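Local structure of NTF2 fold protein loop-helix-loop design NT-9 (Synthetic construct, 6W90) at residues I44-F57 against E119-T131. The protein has no assigned function; it is a de novo designed NTF2-like fold with a loop-helix-loop element that holds a phospholipid in its pocket. Numbering follows the deposited sequence.
Sequences IGNYTFDSRNLDRF and EYKKVVQNLWNNT. With 3PE (1,2-Distearoyl-sn-glycerophosphoethanolamine), chain B.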
loop_
_atom_site.group_PDB
_atom_site.type_symbol
_atom_site.label_atom_id
_atom_site.label_comp_id
_atom_site.label_asym_id
_atom_site.label_seq_id
_atom_site.Cartn_x
_atom_site.Cartn_y
_atom_site.Cartn_z
ATOM N N ILE A 44 -7.148 2.303 7.303
ATOM C CA ILE A 44 -6.550 1.081 7.842
ATOM C C ILE A 44 -7.315 0.756 9.120
ATOM O O ILE A 44 -7.142 1.399 10.159
ATOM C CB ILE A 44 -5.050 1.251 8.106
ATOM C CG1 ILE A 44 -4.353 1.884 6.891
ATOM C CG2 ILE A 44 -4.396 -0.086 8.492
ATOM C CD1 ILE A 44 -4.369 1.060 5.606
ATOM N N GLY A 45 -8.176 -0.246 9.051
ATOM C CA GLY A 45 -9.164 -0.421 10.091
ATOM C C GLY A 45 -9.946 0.864 10.286
ATOM O O GLY A 45 -10.349 1.513 9.310
ATOM N N ASN A 46 -10.158 1.250 11.564
ATOM C CA ASN A 46 -10.905 2.450 11.987
ATOM C C ASN A 46 -10.091 3.742 11.856
ATOM O O ASN A 46 -10.592 4.795 12.260
ATOM C CB ASN A 46 -11.382 2.359 13.479
ATOM C CG ASN A 46 -12.602 3.318 13.838
ATOM O OD1 ASN A 46 -13.368 3.734 12.952
ATOM N ND2 ASN A 46 -12.770 3.644 15.144
ATOM N N TYR A 47 -8.851 3.682 11.368
ATOM C CA TYR A 47 -7.914 4.810 11.375
ATOM C C TYR A 47 -7.707 5.320 9.968
ATOM O O TYR A 47 -7.363 4.543 9.082
ATOM C CB TYR A 47 -6.537 4.365 11.932
ATOM C CG TYR A 47 -6.638 3.858 13.356
ATOM C CD1 TYR A 47 -6.982 2.537 13.616
ATOM C CD2 TYR A 47 -6.411 4.698 14.448
ATOM C CE1 TYR A 47 -7.117 2.097 14.889
ATOM C CE2 TYR A 47 -6.541 4.223 15.754
ATOM C CZ TYR A 47 -6.889 2.921 15.940
ATOM O OH TYR A 47 -7.101 2.368 17.186
ATOM N N THR A 48 -7.856 6.621 9.787
ATOM C CA THR A 48 -7.693 7.237 8.489
ATOM C C THR A 48 -6.388 7.998 8.394
ATOM O O THR A 48 -6.093 8.830 9.253
ATOM C CB THR A 48 -8.840 8.197 8.217
ATOM O OG1 THR A 48 -10.054 7.462 8.204
ATOM C CG2 THR A 48 -8.580 8.855 6.878
ATOM N N PHE A 49 -5.633 7.726 7.344
ATOM C CA PHE A 49 -4.389 8.415 7.014
ATOM C C PHE A 49 -4.638 9.189 5.732
ATOM O O PHE A 49 -5.406 8.752 4.863
ATOM C CB PHE A 49 -3.238 7.442 6.835
ATOM C CG PHE A 49 -2.928 6.619 8.082
ATOM C CD1 PHE A 49 -3.719 5.539 8.410
ATOM C CD2 PHE A 49 -1.897 6.972 8.929
ATOM C CE1 PHE A 49 -3.473 4.814 9.544
ATOM C CE2 PHE A 49 -1.627 6.232 10.048
ATOM C CZ PHE A 49 -2.397 5.130 10.340
ATOM N N ASP A 50 -4.012 10.352 5.617
ATOM C CA ASP A 50 -4.212 11.148 4.408
ATOM C C ASP A 50 -2.916 11.910 4.162
ATOM O O ASP A 50 -1.869 11.551 4.692
ATOM C CB ASP A 50 -5.474 11.996 4.545
ATOM C CG ASP A 50 -5.453 12.847 5.753
ATOM O OD1 ASP A 50 -4.405 13.442 6.030
ATOM O OD2 ASP A 50 -6.466 12.916 6.457
ATOM N N SER A 51 -2.985 12.953 3.331
ATOM C CA SER A 51 -1.748 13.605 2.911
ATOM C C SER A 51 -0.986 14.151 4.105
ATOM O O SER A 51 0.244 14.248 4.069
ATOM C CB SER A 51 -2.044 14.726 1.915
ATOM O OG SER A 51 -2.782 15.774 2.503
ATOM N N ARG A 52 -1.698 14.478 5.182
ATOM C CA ARG A 52 -1.037 14.986 6.371
ATOM C C ARG A 52 -0.099 13.961 6.987
ATOM O O ARG A 52 0.853 14.341 7.676
ATOM C CB ARG A 52 -2.083 15.412 7.402
ATOM C CG ARG A 52 -2.914 16.583 6.947
ATOM C CD ARG A 52 -4.117 16.814 7.834
ATOM N NE ARG A 52 -5.148 15.792 7.695
ATOM C CZ ARG A 52 -6.303 15.836 8.338
ATOM N NH1 ARG A 52 -6.537 16.851 9.158
ATOM N NH2 ARG A 52 -7.205 14.866 8.159
ATOM N N ASN A 53 -0.367 12.665 6.778
ATOM C CA ASN A 53 0.429 11.581 7.333
ATOM C C ASN A 53 1.501 11.034 6.409
ATOM O O ASN A 53 2.286 10.198 6.851
ATOM C CB ASN A 53 -0.458 10.368 7.676
ATOM C CG ASN A 53 -1.640 10.722 8.553
ATOM O OD1 ASN A 53 -2.670 11.133 8.069
ATOM N ND2 ASN A 53 -1.491 10.538 9.849
ATOM N N LEU A 54 1.497 11.395 5.129
ATOM C CA LEU A 54 2.195 10.564 4.147
ATOM C C LEU A 54 3.711 10.567 4.318
ATOM O O LEU A 54 4.358 9.545 4.066
ATOM C CB LEU A 54 1.843 11.004 2.726
ATOM C CG LEU A 54 0.601 10.327 2.143
ATOM C CD1 LEU A 54 0.378 10.928 0.748
ATOM C CD2 LEU A 54 0.749 8.837 2.087
ATOM N N ASP A 55 4.324 11.687 4.683
ATOM C CA ASP A 55 5.784 11.682 4.730
ATOM C C ASP A 55 6.266 10.637 5.725
ATOM O O ASP A 55 7.149 9.822 5.424
ATOM C CB ASP A 55 6.325 13.063 5.089
ATOM C CG ASP A 55 6.254 14.047 3.928
ATOM O OD1 ASP A 55 6.225 13.604 2.753
ATOM O OD2 ASP A 55 6.237 15.271 4.204
ATOM N N ARG A 56 5.674 10.619 6.911
ATOM C CA ARG A 56 6.136 9.691 7.931
ATOM C C ARG A 56 5.584 8.289 7.702
ATOM O O ARG A 56 6.242 7.302 8.048
ATOM C CB ARG A 56 5.743 10.210 9.311
ATOM C CG ARG A 56 6.513 11.442 9.786
ATOM C CD ARG A 56 6.099 11.788 11.201
ATOM N NE ARG A 56 6.689 13.030 11.696
ATOM C CZ ARG A 56 7.877 13.123 12.283
ATOM N NH1 ARG A 56 8.644 12.047 12.436
ATOM N NH2 ARG A 56 8.292 14.312 12.707
ATOM N N PHE A 57 4.401 8.189 7.096
ATOM C CA PHE A 57 3.825 6.882 6.781
ATOM C C PHE A 57 4.667 6.164 5.743
ATOM O O PHE A 57 4.974 4.974 5.889
ATOM C CB PHE A 57 2.392 7.107 6.282
ATOM C CG PHE A 57 1.608 5.859 5.991
ATOM C CD1 PHE A 57 1.702 5.224 4.761
ATOM C CD2 PHE A 57 0.732 5.356 6.921
ATOM C CE1 PHE A 57 0.957 4.097 4.483
ATOM C CE2 PHE A 57 -0.006 4.213 6.646
ATOM C CZ PHE A 57 0.108 3.596 5.430
ATOM N N GLU A 119 -5.400 -8.187 16.728
ATOM C CA GLU A 119 -4.130 -8.094 17.431
ATOM C C GLU A 119 -3.210 -7.038 16.841
ATOM O O GLU A 119 -2.138 -6.798 17.403
ATOM C CB GLU A 119 -3.444 -9.465 17.481
ATOM C CG GLU A 119 -2.572 -9.817 16.323
ATOM C CD GLU A 119 -3.336 -10.240 15.074
ATOM O OE1 GLU A 119 -4.571 -10.079 15.013
ATOM O OE2 GLU A 119 -2.695 -10.753 14.125
ATOM N N TYR A 120 -3.608 -6.395 15.745
ATOM C CA TYR A 120 -2.797 -5.366 15.085
ATOM C C TYR A 120 -3.363 -3.959 15.319
ATOM O O TYR A 120 -2.769 -2.975 14.855
ATOM C CB TYR A 120 -2.644 -5.686 13.571
ATOM C CG TYR A 120 -1.499 -6.672 13.268
ATOM C CD1 TYR A 120 -0.202 -6.348 13.594
ATOM C CD2 TYR A 120 -1.709 -7.912 12.637
ATOM C CE1 TYR A 120 0.862 -7.224 13.349
ATOM C CE2 TYR A 120 -0.636 -8.794 12.378
ATOM C CZ TYR A 120 0.654 -8.433 12.736
ATOM O OH TYR A 120 1.765 -9.254 12.521
ATOM N N LYS A 121 -4.477 -3.827 16.036
ATOM C CA LYS A 121 -5.068 -2.504 16.225
ATOM C C LYS A 121 -4.089 -1.545 16.910
ATOM O O LYS A 121 -4.017 -0.366 16.545
ATOM C CB LYS A 121 -6.365 -2.625 17.027
ATOM C CG LYS A 121 -7.430 -3.577 16.461
ATOM C CD LYS A 121 -7.846 -3.084 15.125
ATOM C CE LYS A 121 -8.972 -3.917 14.503
ATOM N NZ LYS A 121 -10.193 -3.745 15.229
ATOM N N LYS A 122 -3.328 -2.029 17.905
ATOM C CA LYS A 122 -2.434 -1.127 18.634
ATOM C C LYS A 122 -1.303 -0.639 17.742
ATOM O O LYS A 122 -0.883 0.518 17.851
ATOM C CB LYS A 122 -1.855 -1.787 19.885
ATOM C CG LYS A 122 -1.043 -0.827 20.744
ATOM C CD LYS A 122 -1.896 0.362 21.241
ATOM C CE LYS A 122 -1.055 1.476 21.864
ATOM N NZ LYS A 122 -0.563 1.109 23.219
ATOM N N VAL A 123 -0.840 -1.489 16.825
ATOM C CA VAL A 123 0.164 -1.080 15.859
ATOM C C VAL A 123 -0.355 0.067 15.007
ATOM O O VAL A 123 0.347 1.055 14.766
ATOM C CB VAL A 123 0.556 -2.278 14.983
ATOM C CG1 VAL A 123 1.447 -1.824 13.886
ATOM C CG2 VAL A 123 1.255 -3.312 15.812
ATOM N N VAL A 124 -1.582 -0.067 14.516
ATOM C CA VAL A 124 -2.126 0.969 13.656
ATOM C C VAL A 124 -2.403 2.226 14.464
ATOM O O VAL A 124 -2.176 3.334 13.971
ATOM C CB VAL A 124 -3.393 0.468 12.951
ATOM C CG1 VAL A 124 -3.918 1.535 12.029
ATOM C CG2 VAL A 124 -3.087 -0.775 12.101
ATOM N N GLN A 125 -2.937 2.084 15.683
ATOM C CA GLN A 125 -3.129 3.260 16.527
ATOM C C GLN A 125 -1.813 3.986 16.774
ATOM O O GLN A 125 -1.760 5.215 16.682
ATOM C CB GLN A 125 -3.774 2.865 17.852
ATOM C CG GLN A 125 -4.073 4.073 18.711
ATOM C CD GLN A 125 -5.074 3.806 19.762
ATOM O OE1 GLN A 125 -5.914 4.657 20.059
ATOM N NE2 GLN A 125 -4.973 2.652 20.390
ATOM N N ASN A 126 -0.732 3.263 17.067
ATOM C CA ASN A 126 0.533 3.967 17.240
ATOM C C ASN A 126 0.961 4.694 15.965
ATOM O O ASN A 126 1.463 5.826 16.025
ATOM C CB ASN A 126 1.625 2.990 17.656
ATOM C CG ASN A 126 1.488 2.519 19.097
ATOM O OD1 ASN A 126 0.852 3.166 19.938
ATOM N ND2 ASN A 126 2.097 1.376 19.384
ATOM N N LEU A 127 0.788 4.054 14.796
ATOM C CA LEU A 127 1.134 4.717 13.542
ATOM C C LEU A 127 0.318 5.986 13.336
ATOM O O LEU A 127 0.843 7.000 12.857
ATOM C CB LEU A 127 0.894 3.746 12.391
ATOM C CG LEU A 127 1.426 4.107 11.021
ATOM C CD1 LEU A 127 2.931 4.091 11.076
ATOM C CD2 LEU A 127 0.866 3.088 10.068
ATOM N N TRP A 128 -0.959 5.947 13.702
ATOM C CA TRP A 128 -1.830 7.105 13.532
ATOM C C TRP A 128 -1.454 8.234 14.459
ATOM O O TRP A 128 -1.592 9.409 14.101
ATOM C CB TRP A 128 -3.266 6.670 13.756
ATOM C CG TRP A 128 -4.294 7.664 13.393
ATOM C CD1 TRP A 128 -4.759 7.883 12.147
ATOM C CD2 TRP A 128 -4.994 8.569 14.260
ATOM N NE1 TRP A 128 -5.736 8.860 12.173
ATOM C CE2 TRP A 128 -5.874 9.319 13.450
ATOM C CE3 TRP A 128 -4.959 8.827 15.629
ATOM C CZ2 TRP A 128 -6.733 10.276 13.963
ATOM C CZ3 TRP A 128 -5.811 9.806 16.141
ATOM C CH2 TRP A 128 -6.665 10.535 15.304
ATOM N N ASN A 129 -1.006 7.912 15.656
ATOM C CA ASN A 129 -0.499 8.948 16.547
ATOM C C ASN A 129 0.919 9.356 16.272
ATOM O O ASN A 129 1.392 10.326 16.883
ATOM C CB ASN A 129 -0.661 8.440 17.950
ATOM C CG ASN A 129 -2.059 8.574 18.398
ATOM O OD1 ASN A 129 -2.678 9.639 18.232
ATOM N ND2 ASN A 129 -2.602 7.507 18.923
ATOM N N ASN A 130 1.599 8.741 15.324
ATOM C CA ASN A 130 2.993 9.112 15.119
ATOM C C ASN A 130 3.355 9.318 13.651
ATOM O O ASN A 130 4.537 9.270 13.293
ATOM C CB ASN A 130 3.879 8.070 15.804
ATOM C CG ASN A 130 3.782 8.140 17.342
ATOM O OD1 ASN A 130 4.230 9.103 17.956
ATOM N ND2 ASN A 130 3.184 7.128 17.951
ATOM N N THR A 131 2.376 9.622 12.808
ATOM C CA THR A 131 2.663 10.108 11.460
ATOM C C THR A 131 2.043 11.485 11.215
ATOM O O THR A 131 1.085 11.878 11.905
ATOM C CB THR A 131 2.143 9.134 10.386
ATOM O OG1 THR A 131 0.773 8.826 10.627
ATOM C CG2 THR A 131 2.966 7.873 10.410
ATOM O OXT THR A 131 2.499 12.217 10.320
HETATM P P 3PE B . -1.865 -10.920 8.547
HETATM N N 3PE B . -6.040 -9.621 8.315
HETATM O O11 3PE B . -1.178 -9.532 7.985
HETATM O O12 3PE B . -1.571 -12.056 7.602
HETATM O O13 3PE B . -3.515 -10.727 8.527
HETATM O O14 3PE B . -1.468 -11.234 9.989
HETATM C C11 3PE B . -4.189 -10.750 7.295
HETATM C C12 3PE B . -5.693 -10.792 7.536
HETATM C C1 3PE B . -1.305 -8.386 8.782
HETATM C C2 3PE B . -0.453 -7.232 8.232
HETATM C C3 3PE B . -0.637 -7.252 6.712
HETATM O O31 3PE B . -0.197 -6.062 6.128
HETATM O O32 3PE B . 1.885 -6.673 6.692
HETATM C C31 3PE B . 1.182 -5.845 6.231
HETATM C C32 3PE B . 1.763 -4.524 5.744
HETATM C C33 3PE B . 3.274 -4.569 5.530
HETATM C C34 3PE B . 3.562 -3.644 4.348
HETATM C C35 3PE B . 5.028 -3.239 4.269
HETATM C C36 3PE B . 5.641 -3.837 2.999
HETATM C C37 3PE B . 5.255 -3.047 1.741
HETATM C C38 3PE B . 3.901 -3.466 1.154
HETATM C C39 3PE B . 3.868 -3.331 -0.376
HETATM C C3A 3PE B . 3.898 -1.866 -0.831
HETATM C C3B 3PE B . 3.510 -1.713 -2.307
HETATM C C3C 3PE B . 2.074 -1.198 -2.426
HETATM C C3D 3PE B . 1.757 -0.738 -3.850
HETATM C C3E 3PE B . 0.258 -0.433 -3.954
HETATM C C3F 3PE B . -0.193 -0.413 -5.420
HETATM C C3G 3PE B . -1.707 -0.183 -5.519
HETATM C C3H 3PE B . -2.337 -0.773 -6.789
HETATM C C3I 3PE B . -2.116 0.091 -8.034
HETATM O O21 3PE B . -0.913 -6.033 8.787
HETATM O O22 3PE B . 1.059 -5.548 9.809
HETATM C C21 3PE B . -0.088 -5.264 9.640
HETATM C C22 3PE B . -0.716 -4.048 10.350
HETATM C C23 3PE B . -0.172 -2.702 9.846
HETATM C C24 3PE B . -0.712 -2.318 8.463
HETATM C C25 3PE B . -0.040 -1.052 7.905
HETATM C C26 3PE B . -0.244 -1.053 6.388
HETATM C C27 3PE B . 0.536 0.050 5.670
HETATM C C28 3PE B . 0.371 -0.071 4.146
HETATM C C29 3PE B . -0.910 0.560 3.566
HETATM C C2A 3PE B . -0.844 0.670 2.030
HETATM C C2B 3PE B . -0.485 2.069 1.528
HETATM C C2C 3PE B . -0.002 2.028 0.074
HETATM C C2D 3PE B . 1.009 3.153 -0.140
HETATM C C2E 3PE B . 1.397 3.321 -1.603
HETATM C C2F 3PE B . 2.529 2.369 -1.977
HETATM O O HOH W 1 -3.137 10.786 12.209
HETATM O O HOH W 2 3.870 12.772 7.802
#
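The indole of Trp-128, on C-terminal helix 121-129, meets Thr-48 of edge strand 47-49, and Thr-131, the last residue, meets Asn-53 just before helix 54-64; helix 121-129 thus packs beside the edge strand of the designed NTF2-like fold. The indole NE1 of Trp-128 donates to Thr-48 O at 2.9 Å; the bond is bent (133° at the hydrogen), and the donor sits above the carbonyl plane, although the oxygen lies in the indole plane. Tyr-47 and Phe-49 complete an aromatic cluster: Tyr-47 turns its edge to one indole face and packs its CD1 on Val-124 CG1, while the indole puts its own edge over the Phe-49 ring, planes at 84°. On the opposite face of Phe-49 stands Phe-57 CE2, over the ring centre.

The Asn-53 amide is spent in three directions. OD1 accepts from Asp-50 N, and ND2 donates both to Thr-131 OG1 (2.9 Å) and to a water that in turn donates to Trp-128 O. With chi1 at 52°, Thr-131 places OG1 between its backbone N and carbonyl carbon, where the hydroxyl accepts from Asn-53 and donates a hydrogen bond to Leu-127 O. That carbonyl also takes Asn-130 N, from the other face of its plane. A second water accepts from Arg-56 N and lies 2.9 Å from Thr-131 OXT, a likely donation that would link the terminal carboxylate to helix 54-64.

Deeper in, Leu-127 CD2 packs on Phe-57 CE2 at 3.7 Å. The contact thereby backs the lipid pocket, where Phe-57 CZ lies 3.6 Å from C27 of the phospholipid.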